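Hypothetical protein ST1444 (Sulfolobus tokodaii, PDB 2EO0) probably resolves Holliday junctions, cutting four-way DNA with paired nicks in opposing strands during genetic recombination, with magnesium as cofactor. Local coordinates at residues E15-I18 with V19-R23; K124-L128 with E129-R133; Y134-S137 with K138-R141. All coordinates share one frame; numbering follows the deposited sequence.

Contact 1 of 3, residues E15-I18 with V19-R23; sequences ERYI and VSRLR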
loop_
_atom_site.group_PDB
_atom_site.type_symbol
_atom_site.label_atom_id
_atom_site.label_comp_id
_atom_site.label_asym_id
_atom_site.label_seq_id
_atom_site.Cartn_x
_atom_site.Cartn_y
_atom_site.Cartn_z
ATOM N N GLU A 15 11.629 -10.231 6.488
ATOM C CA GLU A 15 10.488 -9.403 6.075
ATOM C C GLU A 15 9.625 -9.116 7.294
ATOM O O GLU A 15 9.196 -7.972 7.515
ATOM C CB GLU A 15 9.616 -10.133 5.045
ATOM C CG GLU A 15 10.004 -9.897 3.618
ATOM C CD GLU A 15 10.025 -11.168 2.791
ATOM O OE1 GLU A 15 11.013 -11.928 2.879
ATOM O OE2 GLU A 15 9.054 -11.402 2.046
ATOM N N ARG A 16 9.368 -10.180 8.056
ATOM C CA ARG A 16 8.560 -10.123 9.261
ATOM C C ARG A 16 9.192 -9.184 10.262
ATOM O O ARG A 16 8.520 -8.359 10.893
ATOM C CB ARG A 16 8.449 -11.498 9.901
ATOM C CG ARG A 16 7.435 -12.456 9.294
ATOM C CD ARG A 16 7.144 -13.505 10.358
ATOM N NE ARG A 16 6.082 -14.434 10.008
ATOM C CZ ARG A 16 6.131 -15.236 8.956
ATOM N NH1 ARG A 16 7.193 -15.215 8.157
ATOM N NH2 ARG A 16 5.117 -16.057 8.707
ATOM N N TYR A 17 10.500 -9.315 10.416
ATOM C CA TYR A 17 11.181 -8.448 11.349
ATOM C C TYR A 17 11.062 -7.014 10.826
ATOM O O TYR A 17 10.792 -6.099 11.588
ATOM C CB TYR A 17 12.647 -8.858 11.505
ATOM C CG TYR A 17 13.419 -7.885 12.355
ATOM C CD1 TYR A 17 13.305 -7.904 13.747
ATOM C CD2 TYR A 17 14.172 -6.870 11.763
ATOM C CE1 TYR A 17 13.909 -6.924 14.525
ATOM C CE2 TYR A 17 14.772 -5.895 12.521
ATOM C CZ TYR A 17 14.631 -5.919 13.905
ATOM O OH TYR A 17 15.169 -4.911 14.650
ATOM N N ILE A 18 11.226 -6.815 9.523
ATOM C CA ILE A 18 11.134 -5.463 8.984
ATOM C C ILE A 18 9.729 -4.882 9.219
ATOM O O ILE A 18 9.577 -3.698 9.547
ATOM C CB ILE A 18 11.431 -5.454 7.486
ATOM C CG1 ILE A 18 12.879 -5.864 7.238
ATOM C CG2 ILE A 18 11.146 -4.059 6.893
ATOM C CD1 ILE A 18 13.196 -6.098 5.768
ATOM N N VAL A 19 8.715 -5.730 9.053
ATOM C CA VAL A 19 7.341 -5.327 9.238
ATOM C C VAL A 19 7.187 -4.820 10.665
ATOM O O VAL A 19 6.706 -3.701 10.876
ATOM C CB VAL A 19 6.379 -6.516 8.965
ATOM C CG1 VAL A 19 4.961 -6.152 9.377
ATOM C CG2 VAL A 19 6.387 -6.861 7.483
ATOM N N SER A 20 7.609 -5.634 11.634
ATOM C CA SER A 20 7.545 -5.265 13.046
ATOM C C SER A 20 8.119 -3.890 13.303
ATOM O O SER A 20 7.515 -3.068 13.994
ATOM C CB SER A 20 8.331 -6.260 13.894
ATOM O OG SER A 20 7.586 -7.448 14.056
ATOM N N ARG A 21 9.298 -3.635 12.761
ATOM C CA ARG A 21 9.920 -2.351 12.992
ATOM C C ARG A 21 9.149 -1.187 12.357
ATOM O O ARG A 21 9.078 -0.098 12.933
ATOM C CB ARG A 21 11.372 -2.388 12.488
ATOM C CG ARG A 21 12.282 -3.409 13.219
ATOM C CD ARG A 21 12.280 -3.140 14.728
ATOM N NE ARG A 21 12.888 -1.856 15.077
ATOM C CZ ARG A 21 12.418 -1.032 16.014
ATOM N NH1 ARG A 21 11.313 -1.340 16.711
ATOM N NH2 ARG A 21 13.063 0.103 16.275
ATOM N N LEU A 22 8.570 -1.411 11.177
ATOM C CA LEU A 22 7.824 -0.358 10.497
ATOM C C LEU A 22 6.537 -0.070 11.263
ATOM O O LEU A 22 6.119 1.076 11.388
ATOM C CB LEU A 22 7.508 -0.767 9.047
ATOM C CG LEU A 22 8.707 -0.817 8.085
ATOM C CD1 LEU A 22 8.298 -1.312 6.704
ATOM C CD2 LEU A 22 9.327 0.559 7.994
ATOM N N ARG A 23 5.908 -1.120 11.778
ATOM C CA ARG A 23 4.693 -0.937 12.550
ATOM C C ARG A 23 5.020 -0.153 13.815
ATOM O O ARG A 23 4.312 0.788 14.140
ATOM C CB ARG A 23 4.036 -2.295 12.875
ATOM C CG ARG A 23 3.066 -2.745 11.776
ATOM C CD ARG A 23 2.578 -4.182 11.905
ATOM N NE ARG A 23 1.876 -4.574 10.688
ATOM C CZ ARG A 23 1.577 -5.824 10.339
ATOM N NH1 ARG A 23 1.924 -6.838 11.124
ATOM N NH2 ARG A 23 0.928 -6.068 9.198
#
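One face of the Tyr17 ring is covered by the aliphatic part of Arg21, one helical turn later. Arg21 CG stands 3.9 Å from the ring centroid and 30° off the normal, a CH-pi contact. Beyond it, Arg21 CD reaches Tyr17 OH at 3.4 Å. The guanidinium plane is inclined by 40° to the ring, and the hydroxyl meets it obliquely. Tyr17 CG trans to its backbone N (chi1 174°) lays the ring alongside Arg21; bends at chi2 and chi3 of the arginine then carry the guanidinium past the hydroxyl, and its NH1 forms a salt bridge with Asp24. Arginine suits the place because its methylenes can coat a ring while its charge is satisfied beyond it. A second flat group, the Arg23 guanidinium, carries Val19 CG1 on one face, 3.4 Å above the plane, over its centre, while NH2 bonds to Val29 O.

On the buried side, Ile18 CG2 and Leu22 CD1 lie alongside each other at 4.0 Å. Regular i to i+4 backbone bonds hold this spacing, and Ser20 OG adds a weak bond to Arg16 O. Glu15, a likely magnesium ligand, has OE1 held by Ser12 N. Branched aliphatic residues suit the inner face of helix 13-24: Ile18 packs on strands 46-50 and 53-61, Val19 on strand 28-30, and Leu22 on Ala48 and Val29.

Contact 2 of 3, residues K124-L128 with E129-R133; sequences KGMEL and EDLVR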
loop_
_atom_site.group_PDB
_atom_site.type_symbol
_atom_site.label_atom_id
_atom_site.label_comp_id
_atom_site.label_asym_id
_atom_site.label_seq_id
_atom_site.Cartn_x
_atom_site.Cartn_y
_atom_site.Cartn_z
ATOM N N LYS A 124 27.265 -0.174 1.735
ATOM C CA LYS A 124 27.286 1.248 2.051
ATOM C C LYS A 124 25.874 1.830 1.960
ATOM O O LYS A 124 25.672 3.039 2.093
ATOM C CB LYS A 124 28.239 1.969 1.093
ATOM C CG LYS A 124 28.286 3.486 1.231
ATOM C CD LYS A 124 28.777 4.106 -0.071
ATOM C CE LYS A 124 28.812 5.631 -0.018
ATOM N NZ LYS A 124 29.210 6.187 -1.351
ATOM N N GLY A 125 24.894 0.960 1.740
ATOM C CA GLY A 125 23.518 1.405 1.648
ATOM C C GLY A 125 23.020 1.857 3.007
ATOM O O GLY A 125 23.805 1.993 3.940
ATOM N N MET A 126 21.719 2.077 3.140
ATOM C CA MET A 126 21.205 2.527 4.423
ATOM C C MET A 126 20.638 1.416 5.276
ATOM O O MET A 126 20.298 0.346 4.782
ATOM C CB MET A 126 20.160 3.633 4.222
ATOM C CG MET A 126 18.833 3.213 3.655
ATOM S SD MET A 126 18.160 4.536 2.578
ATOM C CE MET A 126 17.263 5.550 3.670
ATOM N N GLU A 127 20.588 1.659 6.579
ATOM C CA GLU A 127 20.016 0.686 7.492
ATOM C C GLU A 127 18.572 1.062 7.676
ATOM O O GLU A 127 18.128 2.086 7.168
ATOM C CB GLU A 127 20.725 0.698 8.830
ATOM C CG GLU A 127 22.188 0.378 8.721
ATOM C CD GLU A 127 22.786 0.098 10.069
ATOM O OE1 GLU A 127 22.400 -0.935 10.678
ATOM O OE2 GLU A 127 23.629 0.914 10.515
ATOM N N LEU A 128 17.834 0.222 8.380
ATOM C CA LEU A 128 16.421 0.463 8.596
ATOM C C LEU A 128 16.172 1.876 9.112
ATOM O O LEU A 128 15.369 2.629 8.553
ATOM C CB LEU A 128 15.880 -0.574 9.577
ATOM C CG LEU A 128 14.367 -0.825 9.628
ATOM C CD1 LEU A 128 13.703 -0.569 8.287
ATOM C CD2 LEU A 128 14.164 -2.247 10.053
ATOM N N GLU A 129 16.894 2.238 10.163
ATOM C CA GLU A 129 16.756 3.546 10.761
ATOM C C GLU A 129 17.006 4.660 9.760
ATOM O O GLU A 129 16.427 5.736 9.881
ATOM C CB GLU A 129 17.708 3.678 11.936
ATOM C CG GLU A 129 17.047 4.311 13.142
ATOM C CD GLU A 129 15.827 3.525 13.612
ATOM O OE1 GLU A 129 16.004 2.379 14.113
ATOM O OE2 GLU A 129 14.698 4.062 13.469
ATOM N N ASP A 130 17.865 4.419 8.780
ATOM C CA ASP A 130 18.129 5.437 7.771
ATOM C C ASP A 130 16.975 5.448 6.787
ATOM O O ASP A 130 16.548 6.507 6.311
ATOM C CB ASP A 130 19.435 5.148 7.023
ATOM C CG ASP A 130 20.626 5.015 7.957
ATOM O OD1 ASP A 130 20.999 6.017 8.593
ATOM O OD2 ASP A 130 21.182 3.898 8.064
ATOM N N LEU A 131 16.469 4.260 6.475
ATOM C CA LEU A 131 15.354 4.179 5.551
ATOM C C LEU A 131 14.239 4.995 6.149
ATOM O O LEU A 131 13.605 5.793 5.465
ATOM C CB LEU A 131 14.877 2.740 5.355
ATOM C CG LEU A 131 13.717 2.616 4.356
ATOM C CD1 LEU A 131 14.105 3.248 3.018
ATOM C CD2 LEU A 131 13.355 1.170 4.163
ATOM N N VAL A 132 14.032 4.785 7.445
ATOM C CA VAL A 132 12.994 5.476 8.179
ATOM C C VAL A 132 13.198 6.984 8.173
ATOM O O VAL A 132 12.267 7.718 7.846
ATOM C CB VAL A 132 12.911 4.953 9.630
ATOM C CG1 VAL A 132 11.975 5.810 10.454
ATOM C CG2 VAL A 132 12.416 3.524 9.614
ATOM N N ARG A 133 14.395 7.456 8.516
ATOM C CA ARG A 133 14.635 8.900 8.508
ATOM C C ARG A 133 14.307 9.464 7.132
ATOM O O ARG A 133 13.705 10.542 7.005
ATOM C CB ARG A 133 16.091 9.232 8.853
ATOM C CG ARG A 133 16.399 9.177 10.343
ATOM C CD ARG A 133 17.866 9.503 10.647
ATOM N NE ARG A 133 18.153 9.448 12.084
ATOM C CZ ARG A 133 19.345 9.699 12.631
ATOM N NH1 ARG A 133 20.389 10.032 11.870
ATOM N NH2 ARG A 133 19.498 9.610 13.948
#
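Asp130 reaches back from the first turn of a helix to Glu127, the N-cap residue. Its CB lies 3.3 Å from Met126 CB, the two side chains running antiparallel past one another. CG comes next, 3.6 Å from Glu127 N. With CG beside its own backbone N (chi1 -56°), the carboxylate swings toward the start of the helix. There OD2 accepts a hydrogen bond from Glu127 N at 2.8 Å, with an N-H...O angle of 159°. It uses its anti lone pair, the one directed away from OD1, and also brushes Glu127 CB.

This is one half of a capping box, in which the N3 side chain accepts the N-cap amide. The reciprocal half is absent: the Glu127 carboxylate leads away from Asp130 N, and the Glu127 side chain touches Arg100. A short acid suits N3: it can reach the amide, and its negative charge probably interacts favourably with the helix N-terminus. The two acids are nevertheless near neighbours, with Glu127 OE2 4.6 Å from Asp130 OD2, which may raise the affinity of one of them for a proton.

Behind the cap, Glu127 O takes a 2.8 Å bond from Leu131 N, and Asp130 N adds a weaker one. Leu128 O receives Val132 N, continuing the helical pattern. On the apolar side, Leu128 CD1 loosely approaches both Leu131 CD2 and Val132 CG2, each at 4.5 Å. The tip of Met126 is modelled too close to Asp130 and Leu131, so its exact place is doubtful. The loop after helix 119-123 thus passes into helix 128-143 beside strand 98-103: Met126 makes backbone hydrogen bonds with Phe101, and the side chains of Met126 and Leu131 both pack on that residue.

Contact 3 of 3, residues Y134-S137 with K138-R141; sequences YVES and KISR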
loop_
_atom_site.group_PDB
_atom_site.type_symbol
_atom_site.label_atom_id
_atom_site.label_comp_id
_atom_site.label_asym_id
_atom_site.label_seq_id
_atom_site.Cartn_x
_atom_site.Cartn_y
_atom_site.Cartn_z
ATOM N N TYR A 134 14.709 8.724 6.106
ATOM C CA TYR A 134 14.467 9.139 4.742
ATOM C C TYR A 134 12.973 9.247 4.481
ATOM O O TYR A 134 12.495 10.215 3.892
ATOM C CB TYR A 134 15.048 8.126 3.763
ATOM C CG TYR A 134 14.630 8.437 2.361
ATOM C CD1 TYR A 134 15.253 9.454 1.647
ATOM C CD2 TYR A 134 13.582 7.740 1.752
ATOM C CE1 TYR A 134 14.860 9.769 0.363
ATOM C CE2 TYR A 134 13.172 8.049 0.471
ATOM C CZ TYR A 134 13.828 9.064 -0.227
ATOM O OH TYR A 134 13.504 9.333 -1.534
ATOM N N VAL A 135 12.240 8.221 4.885
ATOM C CA VAL A 135 10.804 8.240 4.696
ATOM C C VAL A 135 10.195 9.445 5.418
ATOM O O VAL A 135 9.330 10.115 4.871
ATOM C CB VAL A 135 10.133 6.945 5.223
ATOM C CG1 VAL A 135 8.629 7.044 5.040
ATOM C CG2 VAL A 135 10.669 5.729 4.471
ATOM N N GLU A 136 10.653 9.715 6.637
ATOM C CA GLU A 136 10.151 10.852 7.401
ATOM C C GLU A 136 10.351 12.183 6.697
ATOM O O GLU A 136 9.472 13.046 6.759
ATOM C CB GLU A 136 10.821 10.937 8.773
ATOM C CG GLU A 136 10.313 9.932 9.786
ATOM C CD GLU A 136 8.796 9.961 9.900
ATOM O OE1 GLU A 136 8.212 11.049 9.683
ATOM O OE2 GLU A 136 8.202 8.905 10.217
ATOM N N SER A 137 11.493 12.354 6.033
ATOM C CA SER A 137 11.777 13.600 5.341
ATOM C C SER A 137 10.882 13.766 4.126
ATOM O O SER A 137 10.661 14.885 3.662
ATOM C CB SER A 137 13.258 13.683 4.931
ATOM O OG SER A 137 13.542 12.921 3.766
ATOM N N LYS A 138 10.363 12.652 3.610
ATOM C CA LYS A 138 9.468 12.697 2.456
ATOM C C LYS A 138 8.073 13.068 2.911
ATOM O O LYS A 138 7.294 13.652 2.158
ATOM C CB LYS A 138 9.465 11.357 1.714
ATOM C CG LYS A 138 10.688 11.200 0.804
ATOM C CD LYS A 138 10.467 10.148 -0.278
ATOM C CE LYS A 138 9.254 10.483 -1.177
ATOM N NZ LYS A 138 8.973 9.422 -2.191
ATOM N N ILE A 139 7.762 12.724 4.155
ATOM C CA ILE A 139 6.486 13.079 4.737
ATOM C C ILE A 139 6.519 14.576 4.934
ATOM O O ILE A 139 5.597 15.282 4.547
ATOM C CB ILE A 139 6.294 12.426 6.095
ATOM C CG1 ILE A 139 6.072 10.919 5.898
ATOM C CG2 ILE A 139 5.152 13.124 6.849
ATOM C CD1 ILE A 139 5.953 10.126 7.172
ATOM N N SER A 140 7.608 15.061 5.522
ATOM C CA SER A 140 7.761 16.489 5.773
ATOM C C SER A 140 7.654 17.268 4.477
ATOM O O SER A 140 7.033 18.328 4.437
ATOM C CB SER A 140 9.110 16.773 6.431
ATOM O OG SER A 140 9.184 16.183 7.714
ATOM N N ARG A 141 8.274 16.746 3.424
ATOM C CA ARG A 141 8.240 17.379 2.113
ATOM C C ARG A 141 6.778 17.614 1.711
ATOM O O ARG A 141 6.383 18.687 1.235
ATOM C CB ARG A 141 8.923 16.458 1.098
ATOM C CG ARG A 141 8.814 16.921 -0.346
ATOM C CD ARG A 141 9.479 15.945 -1.299
ATOM N NE ARG A 141 10.900 15.789 -1.004
ATOM C CZ ARG A 141 11.792 15.274 -1.850
ATOM N NH1 ARG A 141 11.410 14.863 -3.054
ATOM N NH2 ARG A 141 13.072 15.176 -1.494
#
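Residues 134-141 form helical turns joined by i to i+4 bonds, from the rather bent one of Lys138 N to Tyr134 O (3.3 Å, 135° at the hydrogen) to the straighter one of Ser140 N to Glu136 O (3.0 Å). Tyr134 O also accepts from Ser137 OG at 2.9 Å, and both donors approach from the same face of its plane. Ser137 can do this because chi1 of 79° turns its hydroxyl back toward the preceding turn.

Lys138 runs obliquely across the Tyr134 ring, with CG over one face and CD 3.4 Å from Tyr134 OH. A lysine fits here: its methylenes pass over the aromatic ring, while the ammonium makes a salt bridge to Glu88 OE2, which also hydrogen-bonds with Tyr134 OH, so this one carboxylate probably helps hold both outer ends. Around the helix, Glu136 lies alongside Ile139, its OE1 3.5 Å from Ile139 CD1, and its OE2 makes a salt bridge to Lys50.

Apolar Val135 and Ile139 face inward from helix 128-143 onto strand 53-61, Val135 packing on Ile55 and Ile139 on Val53, and Val135 also touches Phe27.

In the fold
Contact 1 belongs to helix 13-24, whereas contact 2 covers the loop and first turn leading into helix 128-143 and contact 3 its later turns, the centres of these two lying 13 Å apart. The two helices meet where Arg21 CB packs on Leu128 CD2 at 3.7 Å; contacts 1 and 3 do not touch, their nearest atoms being about 6 Å apart. Contact 1 is the one bearing on the probable magnesium site: the side chain of Glu15 lies about 3 Å from that of Asp45 and about 7 Å from that of Glu58. The side chain of Leu128 in contact 2 is about 10 Å from that of Glu15, and contact 3 lies away from the site.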